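Exo-1,5-alpha-L-arabinofuranobiosidase (Gibberella zeae, PDB 2YDT) probably hydrolyses alpha-1,5-linked arabinan from the chain end, releasing arabinobiose units, as an exo-acting glycoside hydrolase. Local coordinates at residues Glu122-Arg127 with Trp133-His138; Gly143-Asn148 with Pro153-Phe158; Thr201-Tyr206 with Lys259-Ile264; Leu328-Gln331 with Asp335-Met338. All coordinates share one frame; numbering follows the deposited sequence. Where two conformers were deposited one is given.

Interaction 1: residues Glu122-Arg127 with Trp133-His138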
loop_
_atom_site.group_PDB
_atom_site.type_symbol
_atom_site.label_atom_id
_atom_site.label_comp_id
_atom_site.label_asym_id
_atom_site.label_seq_id
_atom_site.Cartn_x
_atom_site.Cartn_y
_atom_site.Cartn_z
ATOM N N GLU A 122 1.855 -9.639 10.337
ATOM C CA GLU A 122 1.279 -10.983 10.220
ATOM C C GLU A 122 0.910 -11.254 8.795
ATOM O O GLU A 122 0.668 -10.327 8.021
ATOM C CB GLU A 122 -0.043 -11.074 11.016
ATOM C CG GLU A 122 0.012 -10.600 12.476
ATOM C CD GLU A 122 0.688 -11.605 13.365
ATOM O OE1 GLU A 122 1.794 -12.041 12.998
ATOM O OE2 GLU A 122 0.131 -11.946 14.439
ATOM N N VAL A 123 0.852 -12.530 8.425
ATOM C CA VAL A 123 0.166 -12.959 7.198
ATOM C C VAL A 123 -0.983 -13.896 7.553
ATOM O O VAL A 123 -0.767 -14.878 8.257
ATOM C CB VAL A 123 1.110 -13.631 6.155
ATOM C CG1 VAL A 123 0.368 -14.183 4.936
ATOM C CG2 VAL A 123 2.173 -12.639 5.727
ATOM N N TYR A 124 -2.165 -13.585 7.028
ATOM C CA TYR A 124 -3.377 -14.425 7.074
ATOM C C TYR A 124 -3.717 -14.813 5.634
ATOM O O TYR A 124 -3.383 -14.102 4.668
ATOM C CB TYR A 124 -4.570 -13.652 7.715
ATOM C CG TYR A 124 -4.502 -13.632 9.217
ATOM C CD1 TYR A 124 -3.587 -12.830 9.875
ATOM C CD2 TYR A 124 -5.303 -14.480 9.992
ATOM C CE1 TYR A 124 -3.476 -12.861 11.287
ATOM C CE2 TYR A 124 -5.210 -14.512 11.345
ATOM C CZ TYR A 124 -4.313 -13.723 12.014
ATOM O OH TYR A 124 -4.215 -13.803 13.399
ATOM N N ALA A 125 -4.392 -15.948 5.471
ATOM C CA ALA A 125 -4.720 -16.465 4.146
ATOM C C ALA A 125 -6.143 -16.949 4.070
ATOM O O ALA A 125 -6.687 -17.414 5.065
ATOM C CB ALA A 125 -3.793 -17.617 3.765
ATOM N N SER A 126 -6.753 -16.760 2.901
ATOM C CA SER A 126 -8.093 -17.273 2.590
ATOM C C SER A 126 -7.991 -18.247 1.423
ATOM O O SER A 126 -7.470 -17.902 0.356
ATOM C CB SER A 126 -9.092 -16.148 2.242
ATOM O OG SER A 126 -10.328 -16.744 1.803
ATOM N N ARG A 127 -8.528 -19.454 1.636
ATOM C CA ARG A 127 -8.535 -20.513 0.622
ATOM C C ARG A 127 -9.877 -20.563 -0.120
ATOM O O ARG A 127 -10.088 -21.447 -0.960
ATOM C CB ARG A 127 -8.276 -21.871 1.291
ATOM C CG ARG A 127 -6.919 -21.995 1.958
ATOM C CD ARG A 127 -6.786 -23.315 2.692
ATOM N NE ARG A 127 -5.468 -23.593 3.272
ATOM C CZ ARG A 127 -4.439 -24.117 2.605
ATOM N NH1 ARG A 127 -4.544 -24.432 1.332
ATOM N NH2 ARG A 127 -3.314 -24.369 3.229
ATOM N N TRP A 133 -10.691 -17.024 6.833
ATOM C CA TRP A 133 -9.276 -16.707 7.016
ATOM C C TRP A 133 -8.608 -17.610 8.010
ATOM O O TRP A 133 -9.229 -18.019 9.017
ATOM C CB TRP A 133 -9.108 -15.241 7.494
ATOM C CG TRP A 133 -9.699 -14.290 6.507
ATOM C CD1 TRP A 133 -10.993 -13.793 6.494
ATOM C CD2 TRP A 133 -9.070 -13.776 5.311
ATOM N NE1 TRP A 133 -11.183 -13.036 5.371
ATOM C CE2 TRP A 133 -10.032 -13.002 4.628
ATOM C CE3 TRP A 133 -7.779 -13.878 4.775
ATOM C CZ2 TRP A 133 -9.742 -12.334 3.433
ATOM C CZ3 TRP A 133 -7.504 -13.246 3.590
ATOM C CH2 TRP A 133 -8.480 -12.469 2.934
ATOM N N GLU A 134 -7.326 -17.893 7.752
ATOM C CA GLU A 134 -6.445 -18.668 8.651
ATOM C C GLU A 134 -5.144 -17.898 8.867
ATOM O O GLU A 134 -4.584 -17.349 7.915
ATOM C CB GLU A 134 -6.141 -20.080 8.085
ATOM C CG GLU A 134 -4.962 -20.166 7.073
ATOM C CD GLU A 134 -4.554 -21.586 6.609
ATOM O OE1 GLU A 134 -3.444 -22.078 7.027
ATOM O OE2 GLU A 134 -5.310 -22.152 5.814
ATOM N N PHE A 135 -4.673 -17.854 10.115
ATOM C CA PHE A 135 -3.332 -17.358 10.436
ATOM C C PHE A 135 -2.287 -18.214 9.746
ATOM O O PHE A 135 -2.352 -19.463 9.790
ATOM C CB PHE A 135 -3.095 -17.402 11.937
ATOM C CG PHE A 135 -1.695 -17.089 12.329
ATOM C CD1 PHE A 135 -1.213 -15.811 12.171
ATOM C CD2 PHE A 135 -0.853 -18.054 12.882
ATOM C CE1 PHE A 135 0.076 -15.495 12.514
ATOM C CE2 PHE A 135 0.465 -17.740 13.237
ATOM C CZ PHE A 135 0.916 -16.459 13.070
ATOM N N VAL A 136 -1.323 -17.570 9.069
ATOM C CA VAL A 136 -0.272 -18.308 8.383
ATOM C C VAL A 136 1.028 -18.228 9.159
ATOM O O VAL A 136 1.566 -19.269 9.592
ATOM C CB VAL A 136 -0.077 -17.833 6.925
ATOM C CG1 VAL A 136 1.074 -18.634 6.258
ATOM C CG2 VAL A 136 -1.412 -17.984 6.147
ATOM N N SER A 137 1.533 -17.013 9.357
ATOM C CA SER A 137 2.783 -16.808 10.058
ATOM C C SER A 137 2.980 -15.396 10.578
ATOM O O SER A 137 2.395 -14.445 10.045
ATOM C CB SER A 137 3.986 -17.194 9.165
ATOM O OG SER A 137 4.053 -16.389 7.987
ATOM N N HIS A 138 3.821 -15.290 11.616
ATOM C CA HIS A 138 4.408 -14.031 12.055
ATOM C C HIS A 138 5.611 -13.679 11.186
ATOM O O HIS A 138 6.455 -14.540 10.871
ATOM C CB HIS A 138 4.886 -14.173 13.499
ATOM C CG HIS A 138 3.807 -14.526 14.464
ATOM N ND1 HIS A 138 2.672 -13.758 14.630
ATOM C CD2 HIS A 138 3.713 -15.542 15.367
ATOM C CE1 HIS A 138 1.934 -14.272 15.604
ATOM N NE2 HIS A 138 2.537 -15.361 16.062
HETATM O O HOH W 1 -3.508 -24.859 6.182
#
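Tyr124 and Phe135 carry the middle of this contact. Phe135 CA sits over one face of the Tyr124 ring, 3.8 Å from its centroid. The Phe135 ring turns its edge to that tyrosine face, with the planes at 63°. Phe135 CG is anti to the backbone N (chi1 172°), which sends the ring along the sheet past Tyr124 toward Glu122. There the Glu122 carboxylate lies nearly coplanar with the His138 imidazole. His138 ND1 donates a short bond of 2.5 Å to Glu122 OE1, on the syn lone pair; Asn80 bonds the other oxygen, OE2. The two strands form an antiparallel hairpin at the outer side of a beta-propeller blade. A classic beta bulge interrupts it: two residues, Val136 and Ser137, stand opposite the single Val123, and Val123 O takes Val136 N at 2.9 Å and, weakly, Ser137 N. Beside the bulge, packing is tight, with Ala125 CB 3.4 Å from Val136 CG2. Near the turn, Ser126 CB rests over the six-membered ring of Trp133, 3.6 Å from its centroid. The indole NE1 is bonded to Ser73. In one of its two conformers Glu134 OE2 makes a salt bridge with Arg127 NE at 2.9 Å, and water 1 joins Glu134 OE1 to Arg127 NH2; the pairing may be partial.

Interaction 2: residues Gly143-Asn148 with Pro153-Phe158. With EDG (1,4-dideoxy-1,4-imino-L-arabinitol), chain B; AHR (alpha-L-arabinofuranose), chain C; SO4 (sulfate ion), chain E.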
loop_
_atom_site.group_PDB
_atom_site.type_symbol
_atom_site.label_atom_id
_atom_site.label_comp_id
_atom_site.label_asym_id
_atom_site.label_seq_id
_atom_site.Cartn_x
_atom_site.Cartn_y
_atom_site.Cartn_z
ATOM N N GLY A 143 8.635 -2.620 18.026
ATOM C CA GLY A 143 8.226 -1.902 19.227
ATOM C C GLY A 143 7.039 -0.982 19.048
ATOM O O GLY A 143 6.138 -1.238 18.244
ATOM N N GLU A 144 7.026 0.102 19.818
ATOM C CA GLU A 144 5.858 0.918 20.026
ATOM C C GLU A 144 5.427 1.619 18.736
ATOM O O GLU A 144 6.242 2.226 18.035
ATOM C CB GLU A 144 6.202 1.987 21.081
ATOM C CG GLU A 144 5.075 2.926 21.371
ATOM C CD GLU A 144 5.321 3.868 22.533
ATOM O OE1 GLU A 144 4.310 4.350 23.073
ATOM O OE2 GLU A 144 6.483 4.096 22.899
ATOM N N ALA A 145 4.134 1.554 18.453
ATOM C CA ALA A 145 3.552 2.032 17.195
ATOM C C ALA A 145 3.317 3.523 17.144
ATOM O O ALA A 145 2.201 3.962 16.876
ATOM C CB ALA A 145 2.209 1.251 16.927
ATOM N N LEU A 146 4.392 4.306 17.321
ATOM C CA LEU A 146 4.381 5.736 17.053
ATOM C C LEU A 146 5.559 6.054 16.164
ATOM O O LEU A 146 6.627 5.469 16.336
ATOM C CB LEU A 146 4.498 6.550 18.364
ATOM C CG LEU A 146 3.394 6.384 19.373
ATOM C CD1 LEU A 146 3.813 7.135 20.670
ATOM C CD2 LEU A 146 2.106 6.908 18.815
ATOM N N PRO A 147 5.380 6.950 15.168
ATOM C CA PRO A 147 6.449 7.199 14.169
ATOM C C PRO A 147 7.490 8.209 14.652
ATOM O O PRO A 147 7.679 9.278 14.036
ATOM C CB PRO A 147 5.669 7.762 12.963
ATOM C CG PRO A 147 4.541 8.486 13.633
ATOM C CD PRO A 147 4.116 7.608 14.783
ATOM N N ASN A 148 8.098 7.895 15.790
ATOM C CA ASN A 148 9.008 8.782 16.505
ATOM C C ASN A 148 10.415 8.209 16.486
ATOM O O ASN A 148 10.601 7.008 16.652
ATOM C CB ASN A 148 8.567 8.905 17.965
ATOM C CG ASN A 148 7.211 9.622 18.134
ATOM O OD1 ASN A 148 6.698 10.260 17.212
ATOM N ND2 ASN A 148 6.685 9.584 19.363
ATOM N N PRO A 153 9.275 0.446 16.038
ATOM C CA PRO A 153 8.210 -0.278 15.326
ATOM C C PRO A 153 8.535 -0.720 13.904
ATOM O O PRO A 153 9.456 -0.210 13.267
ATOM C CB PRO A 153 7.046 0.719 15.311
ATOM C CG PRO A 153 7.735 2.058 15.308
ATOM C CD PRO A 153 8.928 1.859 16.224
ATOM N N VAL A 154 7.714 -1.638 13.420
ATOM C CA VAL A 154 7.646 -1.991 12.015
ATOM C C VAL A 154 6.270 -1.630 11.487
ATOM O O VAL A 154 5.283 -1.575 12.250
ATOM C CB VAL A 154 7.957 -3.502 11.808
ATOM C CG1 VAL A 154 9.420 -3.798 12.238
ATOM C CG2 VAL A 154 6.964 -4.406 12.567
ATOM N N TRP A 155 6.184 -1.421 10.172
ATOM C CA TRP A 155 4.944 -0.927 9.569
ATOM C C TRP A 155 4.796 -1.306 8.108
ATOM O O TRP A 155 5.770 -1.535 7.398
ATOM C CB TRP A 155 4.893 0.595 9.543
ATOM C CG TRP A 155 5.502 1.422 10.674
ATOM C CD1 TRP A 155 6.808 1.902 10.744
ATOM C CD2 TRP A 155 4.804 2.030 11.757
ATOM N NE1 TRP A 155 6.937 2.720 11.831
ATOM C CE2 TRP A 155 5.726 2.844 12.454
ATOM C CE3 TRP A 155 3.487 1.959 12.217
ATOM C CZ2 TRP A 155 5.331 3.644 13.560
ATOM C CZ3 TRP A 155 3.110 2.698 13.320
ATOM C CH2 TRP A 155 4.027 3.525 13.991
ATOM N N GLU A 156 3.560 -1.272 7.646
ATOM C CA GLU A 156 3.253 -1.043 6.213
ATOM C C GLU A 156 3.714 -2.126 5.239
ATOM O O GLU A 156 4.475 -1.829 4.283
ATOM C CB GLU A 156 3.781 0.350 5.763
ATOM C CG GLU A 156 3.050 1.503 6.501
ATOM C CD GLU A 156 3.877 2.752 6.834
ATOM O OE1 GLU A 156 5.094 2.798 6.595
ATOM O OE2 GLU A 156 3.237 3.709 7.351
ATOM N N PRO A 157 3.237 -3.366 5.429
ATOM C CA PRO A 157 3.619 -4.434 4.490
ATOM C C PRO A 157 3.139 -4.253 3.062
ATOM O O PRO A 157 2.014 -3.797 2.812
ATOM C CB PRO A 157 2.991 -5.695 5.088
ATOM C CG PRO A 157 1.774 -5.148 5.851
ATOM C CD PRO A 157 2.263 -3.834 6.436
ATOM N N PHE A 158 3.955 -4.707 2.121
ATOM C CA PHE A 158 3.585 -4.771 0.709
ATOM C C PHE A 158 4.140 -6.094 0.140
ATOM O O PHE A 158 5.311 -6.417 0.327
ATOM C CB PHE A 158 4.111 -3.575 -0.108
ATOM C CG PHE A 158 3.607 -3.559 -1.531
ATOM C CD1 PHE A 158 2.407 -2.985 -1.836
ATOM C CD2 PHE A 158 4.341 -4.160 -2.560
ATOM C CE1 PHE A 158 1.915 -3.009 -3.103
ATOM C CE2 PHE A 158 3.869 -4.199 -3.836
ATOM C CZ PHE A 158 2.642 -3.634 -4.128
HETATM O "O2'" EDG B . 6.550 4.966 6.968
HETATM C "C2'" EDG B . 6.114 5.923 7.974
HETATM C "C1'" EDG B . 4.923 6.704 7.453
HETATM N "N4'" EDG B . 3.793 6.289 8.294
HETATM C "C3'" EDG B . 5.665 5.263 9.285
HETATM O "O3'" EDG B . 6.589 5.437 10.382
HETATM C "C4'" EDG B . 4.329 5.956 9.609
HETATM C "C5'" EDG B . 3.371 5.161 10.454
HETATM O "O5'" EDG B . 2.342 6.047 10.869
HETATM O O5 AHR C . -1.615 3.501 9.417
HETATM C C5 AHR C . -1.828 4.281 10.606
HETATM C C4 AHR C . -0.714 5.274 10.829
HETATM O O4 AHR C . 0.536 4.653 11.053
HETATM C C3 AHR C . -0.895 6.106 12.112
HETATM O O3 AHR C . -1.819 7.213 11.957
HETATM C C2 AHR C . 0.503 6.630 12.330
HETATM O O2 AHR C . 0.847 6.918 13.693
HETATM C C1 AHR C . 1.364 5.528 11.773
HETATM S S SO4 E . 10.415 0.588 21.697
HETATM O O1 SO4 E . 9.565 -0.436 22.307
HETATM O O2 SO4 E . 11.678 -0.004 21.313
HETATM O O3 SO4 E . 9.713 1.173 20.571
HETATM O O4 SO4 E . 10.731 1.634 22.705
#
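Gly143 begins the contact with its backbone N set against Pro153 CA, 3.6 Å away. At Glu144 the two backbone ends do different work. Its N donates to O3 of a sulfate, probably from the crystallisation liquor, while its O lies 3.1 Å from Pro153 CG. Ala145 is the centre of an inverse gamma turn, closed by a weak bond from Leu146 N to Glu144 O. The turn brings backbone, not side chain, closest to Trp155: Ala145 C is 3.2 Å from Trp155 CH2 at the far corner of the indole. Leu146 N is 3.4 Å from Trp155 CH2. Pro147 centres a second inverse gamma turn, and its side chain crosses that of Trp155 at about a right angle. Pro147 CB approaches O3' of the bound iminosugar at 3.6 Å, and Pro147 CD approaches O2 of the arabinofuranose at 3.5 Å.

Trp155 forms a wall of the sugar-binding pocket, probably that of the substrate. Iminosugar C5' lies over the centre of one indole face, and Pro153 CB backs the opposite face. Gln173 accepts from Trp155 NE1. Next along, Glu156 OE1 accepts the iminosugar O2' at 2.6 Å, and Ser171 also bonds this oxygen. The loop links strand 134-142 to strand 154-162, the first strand of the next propeller blade; Pro153 leans on strand 119-126, Trp155 pairs with strand 165-172, and Pro147 and Glu156 touch strand 209-217.

Interaction 3: residues Thr201-Tyr206 with Lys259-Ile264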
loop_
_atom_site.group_PDB
_atom_site.type_symbol
_atom_site.label_atom_id
_atom_site.label_comp_id
_atom_site.label_asym_id
_atom_site.label_seq_id
_atom_site.Cartn_x
_atom_site.Cartn_y
_atom_site.Cartn_z
ATOM N N THR A 201 16.360 0.455 1.247
ATOM C CA THR A 201 16.617 1.887 1.099
ATOM C C THR A 201 16.873 2.427 2.491
ATOM O O THR A 201 16.112 2.180 3.423
ATOM C CB THR A 201 15.420 2.639 0.420
ATOM O OG1 THR A 201 15.508 2.502 -0.999
ATOM C CG2 THR A 201 15.412 4.129 0.760
ATOM N N LYS A 202 17.982 3.142 2.644
ATOM C CA LYS A 202 18.338 3.767 3.900
ATOM C C LYS A 202 19.249 4.954 3.631
ATOM O O LYS A 202 19.933 5.000 2.622
ATOM C CB LYS A 202 19.040 2.801 4.846
ATOM C CG LYS A 202 20.355 2.247 4.349
ATOM C CD LYS A 202 20.777 1.064 5.222
ATOM C CE LYS A 202 22.072 0.455 4.739
ATOM N NZ LYS A 202 22.383 -0.730 5.575
ATOM N N TYR A 203 19.244 5.907 4.548
ATOM C CA TYR A 203 19.950 7.172 4.388
ATOM C C TYR A 203 20.849 7.471 5.591
ATOM O O TYR A 203 20.486 7.274 6.712
ATOM C CB TYR A 203 18.946 8.297 4.135
ATOM C CG TYR A 203 18.329 8.196 2.763
ATOM C CD1 TYR A 203 18.990 8.634 1.621
ATOM C CD2 TYR A 203 17.096 7.576 2.569
ATOM C CE1 TYR A 203 18.441 8.506 0.384
ATOM C CE2 TYR A 203 16.551 7.431 1.330
ATOM C CZ TYR A 203 17.213 7.905 0.207
ATOM O OH TYR A 203 16.702 7.749 -1.056
ATOM N N ALA A 204 22.050 7.961 5.304
ATOM C CA ALA A 204 23.065 8.284 6.300
ATOM C C ALA A 204 22.646 9.336 7.326
ATOM O O ALA A 204 23.079 9.278 8.495
ATOM C CB ALA A 204 24.350 8.778 5.555
ATOM N N ASN A 205 21.819 10.283 6.904
ATOM C CA ASN A 205 21.213 11.233 7.841
ATOM C C ASN A 205 20.246 10.482 8.761
ATOM O O ASN A 205 19.226 9.947 8.286
ATOM C CB ASN A 205 20.492 12.365 7.113
ATOM C CG ASN A 205 19.964 13.436 8.075
ATOM O OD1 ASN A 205 19.352 13.115 9.088
ATOM N ND2 ASN A 205 20.178 14.708 7.743
ATOM N N TYR A 206 20.565 10.457 10.055
ATOM C CA TYR A 206 19.803 9.685 11.041
ATOM C C TYR A 206 18.328 10.045 10.956
ATOM O O TYR A 206 17.446 9.177 11.102
ATOM C CB TYR A 206 20.271 9.953 12.474
ATOM C CG TYR A 206 19.404 9.252 13.454
ATOM C CD1 TYR A 206 19.589 7.904 13.730
ATOM C CD2 TYR A 206 18.356 9.909 14.077
ATOM C CE1 TYR A 206 18.735 7.231 14.577
ATOM C CE2 TYR A 206 17.558 9.258 14.949
ATOM C CZ TYR A 206 17.725 7.927 15.193
ATOM O OH TYR A 206 16.869 7.277 16.055
ATOM N N LYS A 259 20.645 1.109 -6.001
ATOM C CA LYS A 259 20.201 1.797 -7.192
ATOM C C LYS A 259 20.035 3.270 -6.902
ATOM O O LYS A 259 19.646 3.658 -5.799
ATOM C CB LYS A 259 18.891 1.211 -7.694
ATOM C CG LYS A 259 18.942 -0.314 -7.963
ATOM C CD LYS A 259 20.038 -0.634 -8.984
ATOM C CE LYS A 259 19.888 -2.031 -9.531
ATOM N NZ LYS A 259 20.022 -3.100 -8.511
ATOM N N ALA A 260 20.269 4.080 -7.914
ATOM C CA ALA A 260 20.099 5.529 -7.790
ATOM C C ALA A 260 18.645 5.857 -7.466
ATOM O O ALA A 260 17.714 5.150 -7.882
ATOM C CB ALA A 260 20.494 6.211 -9.097
ATOM N N HIS A 261 18.441 6.927 -6.712
ATOM C CA HIS A 261 17.091 7.370 -6.421
ATOM C C HIS A 261 16.672 8.524 -7.337
ATOM O O HIS A 261 17.519 9.205 -7.947
ATOM C CB HIS A 261 16.894 7.707 -4.925
ATOM C CG HIS A 261 17.664 8.891 -4.402
ATOM N ND1 HIS A 261 17.848 9.089 -3.048
ATOM C CD2 HIS A 261 18.318 9.914 -5.024
ATOM C CE1 HIS A 261 18.559 10.191 -2.863
ATOM N NE2 HIS A 261 18.883 10.689 -4.041
ATOM N N HIS A 262 15.365 8.708 -7.442
ATOM C CA HIS A 262 14.768 9.724 -8.311
ATOM C C HIS A 262 13.555 10.338 -7.650
ATOM O O HIS A 262 12.653 9.617 -7.285
ATOM C CB HIS A 262 14.340 9.140 -9.629
ATOM C CG HIS A 262 15.429 8.430 -10.361
ATOM N ND1 HIS A 262 16.369 9.107 -11.117
ATOM C CD2 HIS A 262 15.750 7.114 -10.438
ATOM C CE1 HIS A 262 17.208 8.233 -11.640
ATOM N NE2 HIS A 262 16.867 7.022 -11.238
ATOM N N GLN A 263 13.503 11.667 -7.568
ATOM C CA GLN A 263 12.285 12.345 -7.164
ATOM C C GLN A 263 11.290 12.384 -8.298
ATOM O O GLN A 263 11.685 12.584 -9.457
ATOM C CB GLN A 263 12.598 13.821 -6.784
ATOM C CG GLN A 263 11.416 14.526 -6.181
ATOM C CD GLN A 263 11.752 15.960 -5.788
ATOM O OE1 GLN A 263 12.918 16.409 -5.976
ATOM N NE2 GLN A 263 10.791 16.657 -5.191
ATOM N N ILE A 264 10.002 12.225 -7.999
ATOM C CA ILE A 264 8.959 12.444 -8.991
ATOM C C ILE A 264 8.653 13.924 -9.050
ATOM O O ILE A 264 8.251 14.517 -8.067
ATOM C CB ILE A 264 7.628 11.707 -8.705
ATOM C CG1 ILE A 264 7.846 10.219 -8.757
ATOM C CG2 ILE A 264 6.552 12.121 -9.772
ATOM C CD1 ILE A 264 6.543 9.355 -8.590
#
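Tyr203 and His261 bury equal surface against each other, and they alone make this contact. They meet through one hydrogen bond, with Tyr203 OH and His261 ND1 2.7 Å apart. Both groups use their edges. ND1 lies near the plane of the phenol ring, and the hydroxyl lies near the plane of the imidazole. The rims of the two rings meet and the faces do not overlap; the centroids are 5.6 Å apart and the planes at 30°. His261 CE1 also comes to 3.7 Å from Tyr203 CE1, beside the polar bond.

His261 CG sits between the backbone N and the carbonyl carbon (chi1 66°), and from there the ring reaches across to the phenol. Tyr203 CG is anti to its carbonyl carbon (chi1 -71°), which carries the hydroxyl out to the histidine. The pair joins two neighbouring blades of the beta-propeller near their outer strands. Tyr203 follows strand 198-201, the last strand of one blade; His261 lies at strand 262-263, the outermost of the next.

The tyrosine oxygen is gripped further by Tyr227 OH and by Arg248 NH2; the nearby arginine charge would probably polarise the phenol. Tyr229 stacks on the Tyr203 ring, and Tyr246 meets the His261 ring edge-to-face. The Tyr203 side chain lies about 12 Å from the bound iminosugar.

Interaction 4: residues Leu328-Gln331 with Asp335-Met338. With MN (manganese (II) ion), chain J.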
loop_
_atom_site.group_PDB
_atom_site.type_symbol
_atom_site.label_atom_id
_atom_site.label_comp_id
_atom_site.label_asym_id
_atom_site.label_seq_id
_atom_site.Cartn_x
_atom_site.Cartn_y
_atom_site.Cartn_z
ATOM N N LEU A 328 -5.682 0.331 -8.519
ATOM C CA LEU A 328 -5.870 -0.995 -9.036
ATOM C C LEU A 328 -6.100 -0.908 -10.548
ATOM O O LEU A 328 -6.878 -0.067 -11.016
ATOM C CB LEU A 328 -7.075 -1.633 -8.340
ATOM C CG LEU A 328 -7.424 -3.026 -8.786
ATOM C CD1 LEU A 328 -7.973 -3.849 -7.620
ATOM C CD2 LEU A 328 -8.417 -2.954 -9.991
ATOM N N THR A 329 -5.419 -1.760 -11.294
ATOM C CA THR A 329 -5.648 -1.883 -12.749
ATOM C C THR A 329 -6.430 -3.177 -13.031
ATOM O O THR A 329 -6.241 -4.170 -12.341
ATOM C CB THR A 329 -4.299 -1.805 -13.523
ATOM O OG1 THR A 329 -4.585 -1.755 -14.929
ATOM C CG2 THR A 329 -3.435 -3.027 -13.228
ATOM N N PHE A 330 -7.333 -3.187 -14.012
ATOM C CA PHE A 330 -8.207 -4.325 -14.275
ATOM C C PHE A 330 -7.646 -5.208 -15.366
ATOM O O PHE A 330 -7.273 -4.697 -16.433
ATOM C CB PHE A 330 -9.601 -3.850 -14.724
ATOM C CG PHE A 330 -10.417 -3.167 -13.628
ATOM C CD1 PHE A 330 -11.374 -3.880 -12.933
ATOM C CD2 PHE A 330 -10.216 -1.836 -13.294
ATOM C CE1 PHE A 330 -12.158 -3.259 -11.905
ATOM C CE2 PHE A 330 -10.972 -1.242 -12.271
ATOM C CZ PHE A 330 -11.948 -1.951 -11.611
ATOM N N GLN A 331 -7.598 -6.497 -15.077
ATOM C CA GLN A 331 -6.935 -7.480 -15.953
ATOM C C GLN A 331 -7.546 -7.446 -17.366
ATOM O O GLN A 331 -6.815 -7.473 -18.356
ATOM C CB GLN A 331 -6.994 -8.911 -15.308
ATOM C CG GLN A 331 -8.425 -9.512 -15.111
ATOM C CD GLN A 331 -8.687 -10.474 -13.882
ATOM O OE1 GLN A 331 -7.848 -10.699 -12.998
ATOM N NE2 GLN A 331 -9.895 -11.029 -13.861
ATOM N N ASP A 335 -7.202 -0.122 -19.657
ATOM C CA ASP A 335 -7.554 1.305 -19.653
ATOM C C ASP A 335 -8.248 1.717 -18.347
ATOM O O ASP A 335 -8.191 2.864 -17.975
ATOM C CB ASP A 335 -8.492 1.584 -20.838
ATOM C CG ASP A 335 -8.662 3.051 -21.145
ATOM O OD1 ASP A 335 -7.864 3.914 -20.743
ATOM O OD2 ASP A 335 -9.637 3.361 -21.873
ATOM N N LEU A 336 -8.869 0.775 -17.660
ATOM C CA LEU A 336 -9.628 1.094 -16.437
ATOM C C LEU A 336 -8.693 1.158 -15.222
ATOM O O LEU A 336 -7.831 0.263 -15.028
ATOM C CB LEU A 336 -10.713 0.052 -16.183
ATOM C CG LEU A 336 -11.898 0.035 -17.169
ATOM C CD1 LEU A 336 -12.860 -1.156 -16.817
ATOM C CD2 LEU A 336 -12.588 1.382 -17.169
ATOM N N LEU A 337 -8.898 2.178 -14.401
ATOM C CA LEU A 337 -8.098 2.377 -13.202
ATOM C C LEU A 337 -9.032 2.679 -12.026
ATOM O O LEU A 337 -9.786 3.648 -12.068
ATOM C CB LEU A 337 -7.125 3.530 -13.400
ATOM C CG LEU A 337 -6.244 3.923 -12.194
ATOM C CD1 LEU A 337 -5.074 2.911 -11.986
ATOM C CD2 LEU A 337 -5.689 5.332 -12.363
ATOM N N MET A 338 -8.937 1.867 -10.961
ATOM C CA MET A 338 -9.665 2.186 -9.711
ATOM C C MET A 338 -8.750 2.971 -8.790
ATOM O O MET A 338 -7.546 2.650 -8.668
ATOM C CB MET A 338 -10.141 0.898 -9.017
ATOM C CG MET A 338 -10.682 1.130 -7.623
ATOM S SD MET A 338 -11.339 -0.423 -6.883
ATOM C CE MET A 338 -12.896 -0.275 -7.546
HETATM MN MN MN J . -5.608 -11.065 -12.240
HETATM O O HOH W 2 -5.407 0.755 -15.491
HETATM O O HOH W 3 -6.184 -11.604 -10.175
HETATM O O HOH W 4 -6.010 -9.010 -11.631
HETATM O O HOH W 5 -3.809 -11.142 -11.814
#
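Leu328 O accepts Met338 N at 2.8 Å, and Leu337 CA gives it a longer C-H contact at 3.5 Å. Leu328 N returns a bond to Met338 O, so the two residues form a hydrogen-bonded antiparallel pair. Leu328 CB and Met338 CB lie on the same face of the sheet, 4.0 Å apart. Phe330 packs beside them. With CG anti to the carbonyl carbon (chi1 -69°), its ring reaches across the strand pair, and Phe330 CD2 lies 3.5 Å from Leu336 CB. Leu328 CD2 covers the centre of one ring face, while Leu336 O lies at the ring edge. Beyond the strand, Gln331 OE1 binds a manganese ion at 2.4 Å, together with three waters. Asp335 forms a salt bridge with Arg360. This is a beta hairpin in the closing blade of a six-bladed propeller, whose outermost strand, 11-17, comes from the N terminus.

Overall arrangement
The four contacts follow one another along the chain, and none nests or crosses. Interaction 1 closes the hairpin between the last two strands of the blade formed by 87-142. Interaction 2 closes the short loop through which the chain leaves that blade for strand 154-162, beside the bound arabinofuranose and iminosugar. Interaction 3 closes a much longer loop: 52 residues separate its segments, including three strands of the blade that starts at 209. It ties this blade to the one before it at the surface. Interaction 4 closes a short hairpin near the C terminus, in the blade completed by strand 11-17. Its centre is about 30 Å from that of interaction 2, across the centre of the chain.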